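Local coordinates for protein neuraminidase (Influenza A virus, PDB 4K3Y) that forms the neuraminidase-like surface glycoprotein of a bat influenza A virus, a tetramer whose subunits have the sialidase beta-propeller fold, at residues S312-G317 / I338-T343. Sequence-based numbering, arbitrary orientation.
Sequences SNSTIG and IEIAAT. With NAG (2-acetamido-2-deoxy-beta-D-glucopyranose), chain I.
Ile-316 sits across from Ile-340 in an antiparallel non-hydrogen-bonded pair, their CA atoms 4.7 Å apart, where strand 315-317 meets strand 338-343. One backbone hydrogen bond flanks this pair on each side: Ala-341 N gives its hydrogen to Thr-315 O at 2.7 Å, and Gly-317 N does the same to Glu-339 O at 2.8 Å. The short segments run at 132°, well away from strictly antiparallel, and at the Thr-315/Ala-341 pair the return link runs through a water, which accepts from Thr-315 N and donates to Ala-341 O.

On the isoleucine face, Ile-316 reaches both neighbours with different branches. Its CD1 meets CD1 of Ile-340 at 3.5 Å, while its CG2, anti to the backbone N, touches CG2 of Ile-338 at 3.6 Å. Phe-288 of strand 286-294 packs on Ile-316 and Ile-338, so this apolar group joins two neighbouring sheets. On the reverse face Thr-315 lays CG2 against CB of Ala-341, 3.8 Å away, and its OG1 is hydrogen-bonded to Lys-286 NZ. Glu-339, whose carbonyl holds Gly-317, makes a carboxylate salt bridge to Arg-318 and a hydrogen bond to Asn-44.

At the corner leading into the strand, Asn-313 carries a NAG N-linked through ND2 and hydrogen-bonded to Glu-75 and Gln-76 of the second subunit. Strands 315-322 and 335-343 are adjacent in a four-stranded antiparallel sheet that strand 20-26 completes, one blade of the six-bladed neuraminidase propeller.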
# COMPACT_ATOMS: atom_id res chain seq x y z
N SER C 312 30.59 -17.86 0.15
CA SER C 312 31.33 -18.99 0.72
C SER C 312 30.50 -19.69 1.76
O SER C 312 30.42 -20.92 1.81
CB SER C 312 32.60 -18.49 1.39
OG SER C 312 33.27 -17.60 0.54
N ASN C 313 29.89 -18.88 2.61
CA ASN C 313 29.16 -19.37 3.75
C ASN C 313 27.95 -20.20 3.36
O ASN C 313 27.68 -21.25 3.94
CB ASN C 313 28.68 -18.18 4.61
CG ASN C 313 29.81 -17.52 5.39
OD1 ASN C 313 31.00 -17.68 5.07
ND2 ASN C 313 29.43 -16.76 6.43
N SER C 314 27.21 -19.75 2.35
CA SER C 314 25.87 -20.27 2.18
C SER C 314 25.71 -21.34 1.09
O SER C 314 26.59 -21.55 0.24
CB SER C 314 24.86 -19.12 2.03
OG SER C 314 25.20 -18.30 0.95
N THR C 315 24.58 -22.04 1.18
CA THR C 315 24.25 -23.14 0.28
C THR C 315 23.44 -22.65 -0.93
O THR C 315 22.33 -22.14 -0.78
CB THR C 315 23.47 -24.23 1.05
OG1 THR C 315 24.32 -24.76 2.07
CG2 THR C 315 23.04 -25.35 0.14
N ILE C 316 24.03 -22.79 -2.11
CA ILE C 316 23.50 -22.25 -3.36
C ILE C 316 22.57 -23.24 -4.08
O ILE C 316 22.73 -24.46 -4.00
CB ILE C 316 24.64 -21.90 -4.36
CG1 ILE C 316 25.79 -21.16 -3.66
CG2 ILE C 316 24.11 -21.12 -5.57
CD1 ILE C 316 25.39 -20.00 -2.79
N GLY C 317 21.57 -22.70 -4.78
CA GLY C 317 20.74 -23.49 -5.67
C GLY C 317 20.77 -22.85 -7.04
O GLY C 317 21.85 -22.66 -7.62
N ILE C 338 20.88 -15.10 -7.31
CA ILE C 338 21.26 -16.41 -6.81
C ILE C 338 20.28 -16.87 -5.74
O ILE C 338 20.19 -16.25 -4.68
CB ILE C 338 22.63 -16.34 -6.12
CG1 ILE C 338 23.69 -15.70 -7.03
CG2 ILE C 338 23.05 -17.73 -5.63
CD1 ILE C 338 25.08 -15.64 -6.37
N GLU C 339 19.57 -17.97 -6.00
CA GLU C 339 18.75 -18.61 -4.95
C GLU C 339 19.61 -19.41 -3.94
O GLU C 339 20.52 -20.18 -4.30
CB GLU C 339 17.63 -19.47 -5.56
CG GLU C 339 16.50 -19.83 -4.59
CD GLU C 339 15.28 -20.46 -5.28
OE1 GLU C 339 15.46 -21.32 -6.19
OE2 GLU C 339 14.14 -20.09 -4.91
N ILE C 340 19.30 -19.21 -2.66
CA ILE C 340 20.05 -19.65 -1.49
C ILE C 340 19.19 -20.61 -0.65
O ILE C 340 18.01 -20.33 -0.41
CB ILE C 340 20.37 -18.39 -0.62
CG1 ILE C 340 21.37 -17.50 -1.34
CG2 ILE C 340 20.83 -18.72 0.77
CD1 ILE C 340 22.40 -18.29 -2.09
N ALA C 341 19.73 -21.73 -0.21
CA ALA C 341 19.01 -22.53 0.78
C ALA C 341 19.13 -21.83 2.13
O ALA C 341 20.23 -21.47 2.54
CB ALA C 341 19.57 -23.92 0.85
N ALA C 342 18.00 -21.62 2.80
CA ALA C 342 17.99 -20.94 4.11
C ALA C 342 17.01 -21.57 5.10
O ALA C 342 16.34 -22.56 4.81
CB ALA C 342 17.69 -19.45 3.93
N THR C 343 16.92 -20.98 6.29
CA THR C 343 16.11 -21.56 7.36
C THR C 343 15.32 -20.47 8.07
O THR C 343 15.83 -19.37 8.27
CB THR C 343 17.02 -22.26 8.39
OG1 THR C 343 17.97 -23.08 7.70
CG2 THR C 343 16.22 -23.12 9.34
C1 NAG I . 30.51 -16.08 7.10
C2 NAG I . 29.83 -14.80 7.57
C3 NAG I . 30.74 -14.00 8.49
C4 NAG I . 31.37 -14.88 9.56
C5 NAG I . 31.96 -16.13 8.95
C6 NAG I . 32.52 -17.09 9.99
C7 NAG I . 28.25 -13.66 6.06
C8 NAG I . 28.17 -12.54 5.07
N2 NAG I . 29.49 -13.96 6.44
O3 NAG I . 30.02 -12.93 9.07
O4 NAG I . 32.39 -14.15 10.18
O5 NAG I . 30.94 -16.80 8.23
O6 NAG I . 31.49 -17.96 10.41
O7 NAG I . 27.23 -14.24 6.46
O HOH W 1 22.60 -21.18 3.14